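Local coordinates for solute-binding protein Csal_2479 (Chromohalobacter salexigens, PDB 4P1L) that binds D-glucuronate in the periplasm and probably delivers it to a tripartite ATP-independent (TRAP) transport system for uptake into the cytoplasm, at residues A[134-146]-A[255-269]. Residues are numbered along the deposited sequence; the frame is centred on the assembly and turned at random.
With BDP (beta-D-glucopyranuronic acid), chain C; SO4 (sulfate ion), chain E.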
ATOM      1  N   ASN A 134      -2.996  14.396  12.006  1.00 22.71           N
ATOM      2  CA  ASN A 134      -3.779  13.713  13.047  1.00 24.69           C
ATOM      3  C   ASN A 134      -3.735  12.201  13.009  1.00 21.50           C
ATOM      4  O   ASN A 134      -4.604  11.550  13.582  1.00 19.69           O
ATOM      5  CB  ASN A 134      -5.257  14.127  13.018  1.00 25.77           C
ATOM      6  CG  ASN A 134      -5.522  15.441  13.697  1.00 38.45           C
ATOM      7  OD1 ASN A 134      -4.647  16.032  14.329  1.00 35.44           O
ATOM      8  ND2 ASN A 134      -6.765  15.896  13.592  1.00 45.00           N
ATOM      9  N   LEU A 135      -2.728  11.635  12.361  1.00 18.52           N
ATOM     10  CA  LEU A 135      -2.535  10.186  12.362  1.00 18.07           C
ATOM     11  C   LEU A 135      -1.197   9.829  13.001  1.00 17.68           C
ATOM     12  O   LEU A 135      -0.140  10.325  12.580  1.00 19.85           O
ATOM     13  CB  LEU A 135      -2.607   9.645  10.932  1.00 17.10           C
ATOM     14  CG  LEU A 135      -3.954   9.825  10.212  1.00 21.74           C
ATOM     15  CD1 LEU A 135      -3.838   9.471   8.724  1.00 25.57           C
ATOM     16  CD2 LEU A 135      -5.063   8.999  10.868  1.00 23.74           C
ATOM     17  N   ILE A 136      -1.248   8.958  14.018  1.00 18.09           N
ATOM     18  CA  ILE A 136      -0.054   8.573  14.741  1.00 18.83           C
ATOM     19  C   ILE A 136       0.409   7.192  14.263  1.00 17.00           C
ATOM     20  O   ILE A 136      -0.263   6.193  14.498  1.00 17.16           O
ATOM     21  CB  ILE A 136      -0.297   8.546  16.253  1.00 19.98           C
ATOM     22  CG1 ILE A 136      -0.908   9.876  16.727  1.00 19.15           C
ATOM     23  CG2 ILE A 136       0.983   8.212  16.969  1.00 19.14           C
ATOM     24  CD1 ILE A 136      -0.074  11.121  16.369  1.00 24.39           C
ATOM     25  N   VAL A 137       1.536   7.151  13.561  1.00 16.67           N
ATOM     26  CA  VAL A 137       2.031   5.892  12.987  1.00 16.07           C
ATOM     27  C   VAL A 137       2.793   5.118  14.036  1.00 18.18           C
ATOM     28  O   VAL A 137       3.723   5.649  14.666  1.00 19.61           O
ATOM     29  CB  VAL A 137       2.974   6.128  11.798  1.00 18.22           C
ATOM     30  CG1 VAL A 137       3.597   4.806  11.364  1.00 20.45           C
ATOM     31  CG2 VAL A 137       2.236   6.771  10.643  1.00 18.92           C
ATOM     32  N   LEU A 138       2.391   3.861  14.239  1.00 16.09           N
ATOM     33  CA  LEU A 138       3.010   3.016  15.234  1.00 20.21           C
ATOM     34  C   LEU A 138       3.973   1.996  14.623  1.00 21.15           C
ATOM     35  O   LEU A 138       4.917   1.564  15.269  1.00 19.93           O
ATOM     36  CB  LEU A 138       1.938   2.267  16.018  1.00 17.28           C
ATOM     37  CG  LEU A 138       0.907   3.147  16.732  1.00 24.78           C
ATOM     38  CD1 LEU A 138       0.030   2.286  17.613  1.00 26.58           C
ATOM     39  CD2 LEU A 138       1.603   4.221  17.544  1.00 25.04           C
ATOM     40  N   SER A 139       3.705   1.573  13.398  1.00 18.64           N
ATOM     41  CA  SER A 139       4.577   0.620  12.730  1.00 18.98           C
ATOM     42  C   SER A 139       4.255   0.576  11.252  1.00 15.57           C
ATOM     43  O   SER A 139       3.234   1.115  10.819  1.00 15.89           O
ATOM     44  CB  SER A 139       4.432  -0.759  13.360  1.00 21.81           C
ATOM     45  OG  SER A 139       3.123  -1.259  13.179  1.00 17.72           O
ATOM     46  N   TRP A 140       5.140  -0.053  10.484  1.00 14.62           N
ATOM     47  CA  TRP A 140       5.004  -0.136   9.021  1.00 16.39           C
ATOM     48  C   TRP A 140       4.824  -1.583   8.577  1.00 17.64           C
ATOM     49  O   TRP A 140       5.638  -2.426   8.923  1.00 15.49           O
ATOM     50  CB  TRP A 140       6.237   0.428   8.326  1.00 19.63           C
ATOM     51  CG  TRP A 140       6.552   1.835   8.695  1.00 17.71           C
ATOM     52  CD1 TRP A 140       7.573   2.259   9.489  1.00 21.69           C
ATOM     53  CD2 TRP A 140       5.856   3.002   8.274  1.00 15.46           C
ATOM     54  NE1 TRP A 140       7.548   3.623   9.606  1.00 20.42           N
ATOM     55  CE2 TRP A 140       6.521   4.111   8.850  1.00 17.83           C
ATOM     56  CE3 TRP A 140       4.762   3.231   7.450  1.00 14.90           C
ATOM     57  CZ2 TRP A 140       6.107   5.426   8.643  1.00 17.59           C
ATOM     58  CZ3 TRP A 140       4.342   4.556   7.254  1.00 17.35           C
ATOM     59  CH2 TRP A 140       5.023   5.624   7.840  1.00 17.98           C
ATOM     60  N   PHE A 141       3.760  -1.836   7.819  1.00 14.23           N
ATOM     61  CA  PHE A 141       3.518  -3.117   7.164  1.00 15.84           C
ATOM     62  C   PHE A 141       4.110  -3.082   5.739  1.00 13.69           C
ATOM     63  O   PHE A 141       4.197  -2.015   5.107  1.00 15.18           O
ATOM     64  CB  PHE A 141       2.014  -3.403   7.036  1.00 13.19           C
ATOM     65  CG  PHE A 141       1.303  -3.782   8.327  1.00 13.55           C
ATOM     66  CD1 PHE A 141       1.958  -3.834   9.534  1.00 13.92           C
ATOM     67  CD2 PHE A 141      -0.057  -4.075   8.307  1.00 14.32           C
ATOM     68  CE1 PHE A 141       1.269  -4.163  10.711  1.00 17.53           C
ATOM     69  CE2 PHE A 141      -0.735  -4.423   9.469  1.00 15.94           C
ATOM     70  CZ  PHE A 141      -0.061  -4.458  10.670  1.00 17.31           C
ATOM     71  N   GLY A 142       4.476  -4.250   5.216  1.00 13.65           N
ATOM     72  CA  GLY A 142       4.857  -4.378   3.821  1.00 13.63           C
ATOM     73  C   GLY A 142       3.706  -4.693   2.872  1.00 12.48           C
ATOM     74  O   GLY A 142       2.683  -5.248   3.283  1.00 13.84           O
ATOM     75  N   SER A 143       3.850  -4.327   1.600  1.00 13.45           N
ATOM     76  CA  SER A 143       2.877  -4.760   0.602  1.00 14.50           C
ATOM     77  C   SER A 143       3.577  -5.177  -0.709  1.00 13.77           C
ATOM     78  O   SER A 143       3.006  -5.067  -1.778  1.00 14.12           O
ATOM     79  CB  SER A 143       1.774  -3.711   0.358  1.00 15.49           C
ATOM     80  OG  SER A 143       2.236  -2.569  -0.390  1.00 16.34           O
ATOM     81  N   GLY A 144       4.815  -5.648  -0.603  1.00 15.72           N
ATOM     82  CA  GLY A 144       5.537  -6.162  -1.758  1.00 17.23           C
ATOM     83  C   GLY A 144       5.699  -5.113  -2.850  1.00 13.76           C
ATOM     84  O   GLY A 144       5.706  -3.893  -2.604  1.00 13.38           O
ATOM     85  N   ALA A 145       5.826  -5.611  -4.066  1.00 12.30           N
ATOM     86  CA  ALA A 145       5.830  -4.786  -5.255  1.00 12.05           C
ATOM     87  C   ALA A 145       4.547  -5.003  -6.070  1.00 14.76           C
ATOM     88  O   ALA A 145       4.045  -6.130  -6.199  1.00 16.12           O
ATOM     89  CB  ALA A 145       7.051  -5.098  -6.092  1.00 12.27           C
ATOM     90  N   ARG A 146       4.025  -3.913  -6.611  1.00 11.70           N
ATOM     91  CA  ARG A 146       2.850  -3.965  -7.485  1.00 11.69           C
ATOM     92  C   ARG A 146       3.250  -4.095  -8.955  1.00 13.62           C
ATOM     93  O   ARG A 146       4.133  -3.375  -9.443  1.00 13.19           O
ATOM     94  CB  ARG A 146       1.986  -2.714  -7.326  1.00 11.63           C
ATOM     95  CG  ARG A 146       1.564  -2.446  -5.857  1.00 11.60           C
ATOM     96  CD  ARG A 146       0.907  -1.102  -5.671  1.00 11.64           C
ATOM     97  NE  ARG A 146      -0.396  -0.951  -6.333  1.00 11.78           N
ATOM     98  CZ  ARG A 146      -1.582  -1.068  -5.738  1.00 13.91           C
ATOM     99  NH1 ARG A 146      -1.679  -1.362  -4.456  1.00 11.91           N
ATOM    100  NH2 ARG A 146      -2.691  -0.903  -6.452  1.00 15.80           N
ATOM    101  N   ARG A 255       2.393   0.896  21.443  1.00 20.76           N
ATOM    102  CA  ARG A 255       3.474   1.054  20.486  1.00 20.95           C
ATOM    103  C   ARG A 255       4.245  -0.268  20.369  1.00 22.14           C
ATOM    104  O   ARG A 255       4.571  -0.717  19.257  1.00 24.30           O
ATOM    105  CB  ARG A 255       4.378   2.214  20.933  1.00 28.44           C
ATOM    106  CG  ARG A 255       5.275   2.764  19.878  1.00 35.49           C
ATOM    107  CD  ARG A 255       5.966   4.057  20.334  1.00 34.00           C
ATOM    108  NE  ARG A 255       5.198   5.300  20.132  1.00 28.90           N
ATOM    109  CZ  ARG A 255       4.964   5.859  18.950  1.00 29.58           C
ATOM    110  NH1 ARG A 255       5.370   5.263  17.837  1.00 31.14           N
ATOM    111  NH2 ARG A 255       4.284   6.998  18.871  1.00 30.81           N
ATOM    112  N   GLU A 256       4.517  -0.910  21.508  1.00 22.55           N
ATOM    113  CA  GLU A 256       5.167  -2.221  21.491  1.00 25.15           C
ATOM    114  C   GLU A 256       4.327  -3.266  20.737  1.00 27.40           C
ATOM    115  O   GLU A 256       4.861  -4.018  19.923  1.00 27.36           O
ATOM    116  CB  GLU A 256       5.475  -2.716  22.902  1.00 32.04           C
ATOM    117  CG  GLU A 256       6.276  -4.017  22.904  1.00 43.67           C
ATOM    118  CD  GLU A 256       6.608  -4.536  24.305  1.00 50.47           C
ATOM    119  OE1 GLU A 256       6.195  -3.908  25.313  1.00 49.56           O
ATOM    120  OE2 GLU A 256       7.286  -5.586  24.383  1.00 55.00           O
ATOM    121  N   ALA A 257       3.024  -3.312  21.009  1.00 24.44           N
ATOM    122  CA  ALA A 257       2.119  -4.239  20.325  1.00 26.75           C
ATOM    123  C   ALA A 257       2.144  -4.037  18.807  1.00 19.20           C
ATOM    124  O   ALA A 257       2.099  -4.997  18.051  1.00 21.23           O
ATOM    125  CB  ALA A 257       0.703  -4.068  20.821  1.00 23.65           C
ATOM    126  N   ALA A 258       2.194  -2.778  18.379  1.00 18.46           N
ATOM    127  CA  ALA A 258       2.200  -2.439  16.953  1.00 17.07           C
ATOM    128  C   ALA A 258       3.496  -2.860  16.274  1.00 18.80           C
ATOM    129  O   ALA A 258       3.494  -3.319  15.118  1.00 16.61           O
ATOM    130  CB  ALA A 258       1.992  -0.934  16.775  1.00 19.00           C
ATOM    131  N   GLU A 259       4.604  -2.685  16.982  1.00 21.57           N
ATOM    132  CA  GLU A 259       5.909  -3.108  16.476  1.00 26.05           C
ATOM    133  C   GLU A 259       5.947  -4.638  16.319  1.00 23.90           C
ATOM    134  O   GLU A 259       6.384  -5.140  15.291  1.00 22.61           O
ATOM    135  CB  GLU A 259       7.033  -2.596  17.397  1.00 28.20           C
ATOM    136  CG  GLU A 259       7.221  -1.077  17.274  1.00 30.05           C
ATOM    137  CD  GLU A 259       8.014  -0.462  18.417  1.00 40.83           C
ATOM    138  OE1 GLU A 259       8.623  -1.231  19.194  1.00 43.98           O
ATOM    139  OE2 GLU A 259       8.019   0.793  18.542  1.00 42.66           O
ATOM    140  N   ASP A 260       5.468  -5.369  17.328  1.00 19.03           N
ATOM    141  CA  ASP A 260       5.373  -6.834  17.232  1.00 27.03           C
ATOM    142  C   ASP A 260       4.440  -7.258  16.076  1.00 22.46           C
ATOM    143  O   ASP A 260       4.733  -8.194  15.326  1.00 21.55           O
ATOM    144  CB  ASP A 260       4.855  -7.446  18.548  1.00 25.15           C
ATOM    145  CG  ASP A 260       5.783  -7.190  19.733  1.00 33.59           C
ATOM    146  OD1 ASP A 260       6.966  -6.848  19.507  1.00 34.72           O
ATOM    147  OD2 ASP A 260       5.320  -7.320  20.895  1.00 39.33           O
ATOM    148  N   ALA A 261       3.297  -6.595  15.958  1.00 19.49           N
ATOM    149  CA  ALA A 261       2.366  -6.906  14.867  1.00 18.92           C
ATOM    150  C   ALA A 261       2.980  -6.697  13.482  1.00 17.28           C
ATOM    151  O   ALA A 261       2.701  -7.479  12.567  1.00 16.89           O
ATOM    152  CB  ALA A 261       1.095  -6.090  14.994  1.00 20.06           C
ATOM    153  N   ALA A 262       3.779  -5.639  13.298  1.00 19.60           N
ATOM    154  CA  ALA A 262       4.457  -5.408  12.009  1.00 21.88           C
ATOM    155  C   ALA A 262       5.504  -6.489  11.735  1.00 22.88           C
ATOM    156  O   ALA A 262       5.639  -6.964  10.608  1.00 20.30           O
ATOM    157  CB  ALA A 262       5.118  -4.018  11.965  1.00 15.52           C
ATOM    158  N   LYS A 263       6.237  -6.899  12.764  1.00 20.55           N
ATOM    159  CA  LYS A 263       7.212  -7.968  12.579  1.00 21.20           C
ATOM    160  C   LYS A 263       6.495  -9.245  12.092  1.00 24.54           C
ATOM    161  O   LYS A 263       6.968  -9.961  11.191  1.00 22.66           O
ATOM    162  CB  LYS A 263       7.981  -8.216  13.878  1.00 28.48           C
ATOM    163  CG  LYS A 263       9.118  -9.216  13.739  1.00 40.72           C
ATOM    164  CD  LYS A 263      10.105  -9.123  14.918  1.00 43.48           C
ATOM    165  CE  LYS A 263      11.005 -10.350  15.025  1.00 47.28           C
ATOM    166  NZ  LYS A 263      10.337 -11.491  15.732  1.00 49.22           N
ATOM    167  N   GLU A 264       5.334  -9.504  12.680  1.00 17.70           N
ATOM    168  CA  GLU A 264       4.533 -10.681  12.330  1.00 17.72           C
ATOM    169  C   GLU A 264       4.005 -10.522  10.905  1.00 18.66           C
ATOM    170  O   GLU A 264       4.103 -11.439  10.091  1.00 16.85           O
ATOM    171  CB  GLU A 264       3.350 -10.861  13.291  1.00 21.39           C
ATOM    172  CG  GLU A 264       2.478 -12.054  12.899  1.00 22.51           C
ATOM    173  CD  GLU A 264       1.208 -12.209  13.720  1.00 32.39           C
ATOM    174  OE1 GLU A 264       0.906 -11.344  14.559  1.00 31.20           O
ATOM    175  OE2 GLU A 264       0.505 -13.214  13.522  1.00 30.60           O
ATOM    176  N   GLN A 265       3.439  -9.349  10.620  1.00 17.89           N
ATOM    177  CA  GLN A 265       2.894  -9.079   9.296  1.00 15.00           C
ATOM    178  C   GLN A 265       3.932  -9.304   8.197  1.00 15.38           C
ATOM    179  O   GLN A 265       3.610  -9.833   7.136  1.00 17.04           O
ATOM    180  CB  GLN A 265       2.371  -7.659   9.205  1.00 14.93           C
ATOM    181  CG  GLN A 265       1.611  -7.391   7.918  1.00 15.27           C
ATOM    182  CD  GLN A 265       2.468  -6.878   6.772  1.00 16.60           C
ATOM    183  OE1 GLN A 265       3.599  -6.430   6.948  1.00 14.90           O
ATOM    184  NE2 GLN A 265       1.918  -6.930   5.588  1.00 15.26           N
ATOM    185  N   ARG A 266       5.172  -8.882   8.423  1.00 16.98           N
ATOM    186  CA  ARG A 266       6.191  -9.021   7.373  1.00 15.87           C
ATOM    187  C   ARG A 266       6.572 -10.494   7.137  1.00 16.90           C
ATOM    188  O   ARG A 266       6.805 -10.907   5.996  1.00 18.60           O
ATOM    189  CB  ARG A 266       7.417  -8.184   7.704  1.00 16.79           C
ATOM    190  CG  ARG A 266       7.104  -6.690   7.777  1.00 19.24           C
ATOM    191  CD  ARG A 266       8.334  -5.921   8.188  1.00 17.46           C
ATOM    192  NE  ARG A 266       8.038  -4.531   8.504  1.00 16.95           N
ATOM    193  CZ  ARG A 266       8.968  -3.639   8.813  1.00 16.51           C
ATOM    194  NH1 ARG A 266      10.256  -3.963   8.798  1.00 17.50           N
ATOM    195  NH2 ARG A 266       8.612  -2.400   9.084  1.00 17.42           N
ATOM    196  N   ALA A 267       6.589 -11.283   8.203  1.00 17.14           N
ATOM    197  CA  ALA A 267       6.824 -12.718   8.081  1.00 18.61           C
ATOM    198  C   ALA A 267       5.663 -13.409   7.352  1.00 19.78           C
ATOM    199  O   ALA A 267       5.893 -14.227   6.451  1.00 19.41           O
ATOM    200  CB  ALA A 267       7.049 -13.353   9.473  1.00 19.81           C
ATOM    201  N   LEU A 268       4.425 -13.104   7.767  1.00 17.54           N
ATOM    202  CA  LEU A 268       3.224 -13.645   7.120  1.00 18.53           C
ATOM    203  C   LEU A 268       3.171 -13.233   5.655  1.00 19.61           C
ATOM    204  O   LEU A 268       2.730 -14.005   4.778  1.00 18.55           O
ATOM    205  CB  LEU A 268       1.968 -13.133   7.811  1.00 17.67           C
ATOM    206  CG  LEU A 268       1.733 -13.626   9.228  1.00 19.53           C
ATOM    207  CD1 LEU A 268       0.492 -12.941   9.839  1.00 21.74           C
ATOM    208  CD2 LEU A 268       1.589 -15.153   9.237  1.00 24.31           C
ATOM    209  N   TRP A 269       3.590 -11.997   5.408  1.00 17.57           N
ATOM    210  CA  TRP A 269       3.611 -11.463   4.059  1.00 15.65           C
ATOM    211  C   TRP A 269       4.434 -12.319   3.097  1.00 17.80           C
ATOM    212  O   TRP A 269       3.966 -12.675   2.014  1.00 18.53           O
ATOM    213  CB  TRP A 269       4.150 -10.035   4.028  1.00 15.15           C
ATOM    214  CG  TRP A 269       4.073  -9.503   2.645  1.00 18.62           C
ATOM    215  CD1 TRP A 269       5.109  -9.331   1.768  1.00 21.25           C
ATOM    216  CD2 TRP A 269       2.884  -9.108   1.945  1.00 15.62           C
ATOM    217  NE1 TRP A 269       4.637  -8.857   0.565  1.00 17.66           N
ATOM    218  CE2 TRP A 269       3.272  -8.726   0.643  1.00 13.86           C
ATOM    219  CE3 TRP A 269       1.529  -9.071   2.283  1.00 14.84           C
ATOM    220  CZ2 TRP A 269       2.361  -8.266  -0.305  1.00 16.44           C
ATOM    221  CZ3 TRP A 269       0.617  -8.621   1.340  1.00 15.21           C
ATOM    222  CH2 TRP A 269       1.039  -8.242   0.050  1.00 13.75           C
TER
HETATM  223  C1  BDP C 401      -3.441  -3.279  -1.883  1.00 11.57           C
HETATM  224  C2  BDP C 401      -3.384  -2.459  -0.602  1.00 10.53           C
HETATM  225  C3  BDP C 401      -4.750  -2.011  -0.250  1.00 16.70           C
HETATM  226  C4  BDP C 401      -5.266  -1.194  -1.392  1.00 12.52           C
HETATM  227  C5  BDP C 401      -5.269  -2.020  -2.705  1.00 10.25           C
HETATM  228  C6  BDP C 401      -5.746  -1.216  -3.913  1.00 12.94           C
HETATM  229  O2  BDP C 401      -2.880  -3.323   0.403  1.00 13.24           O
HETATM  230  O3  BDP C 401      -4.601  -1.076   0.943  1.00 13.74           O
HETATM  231  O4  BDP C 401      -6.598  -0.728  -1.113  1.00 12.28           O
HETATM  232  O5  BDP C 401      -3.979  -2.486  -2.953  1.00 11.81           O
HETATM  233  O6A BDP C 401      -5.205  -1.496  -5.032  1.00 13.40           O
HETATM  234  O1  BDP C 401      -2.161  -3.663  -2.247  1.00 14.07           O
HETATM  235  O6B BDP C 401      -6.678  -0.396  -3.783  1.00 15.87           O
HETATM  236  S   SO4 E 403       4.380   9.001  21.976  0.82 39.58           S
HETATM  237  O1  SO4 E 403       4.604   7.574  22.171  0.82 35.33           O
HETATM  238  O2  SO4 E 403       5.657   9.660  21.742  0.82 44.97           O
HETATM  239  O3  SO4 E 403       3.512   9.283  20.831  0.82 35.68           O
HETATM  240  O4  SO4 E 403       3.723   9.545  23.163  0.82 40.59           O
HETATM  241  O   HOH W   1       4.732   7.822  15.822  1.00 20.27           O
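Gln265 lies over one face of the Phe141 ring, its CG 3.8 Å from the ring centroid. The side-chain amide stacks on the ring, the two planes 10° apart, and Ala262 CB sits at the ring edge. Trp269 turns one ring face to the chain at Gly142 and Ser143; Ser143 CA makes a CH-pi contact 4.0 Å from the centroid of its six-membered ring. The Arg255 guanidinium carries Leu138 CD2 over one face. Its NE and NH2 hydrogen-bond a sulfate, probably from the crystallisation liquor, and NH2 also donates to a water at the edge. That water donates to Val137 O.

Chi1 of -172° swings CG of Gln265 away from its own backbone N, and the bend at chi2 lays the amide along the backbone of Gly142. Gln265 OE1 accepts from Gly142 N at 2.9 Å, and Gln265 NE2 donates to a lone pair of Gly142 O at 3.0 Å. NE2 also bonds Asn38. With an alanine here, Gly142 N and O would probably both lose these mates, and a gap is likely to open over the Phe141 ring.

Arg266 grips Trp140 O side-on with NE (3.2 Å) and NH2 (3.0 Å), the oxygen lying in the guanidinium plane; NH1 makes a salt bridge to Asp119. Ser139 OG donates to Ala258 O from above the carbonyl plane, on the face opposite Ala262 N.

Strand 135-141, at the edge of its five-strand sheet, runs 19° from parallel to residues 255-269 of helix 248-282. Beyond it, Arg146 binds the glucuronate carboxylate through NH2 and the ring oxygen through NH1. Gln265 and Arg266 satisfy backbone groups of Gly142 and Trp140, which probably steadies the chain leading to Arg146.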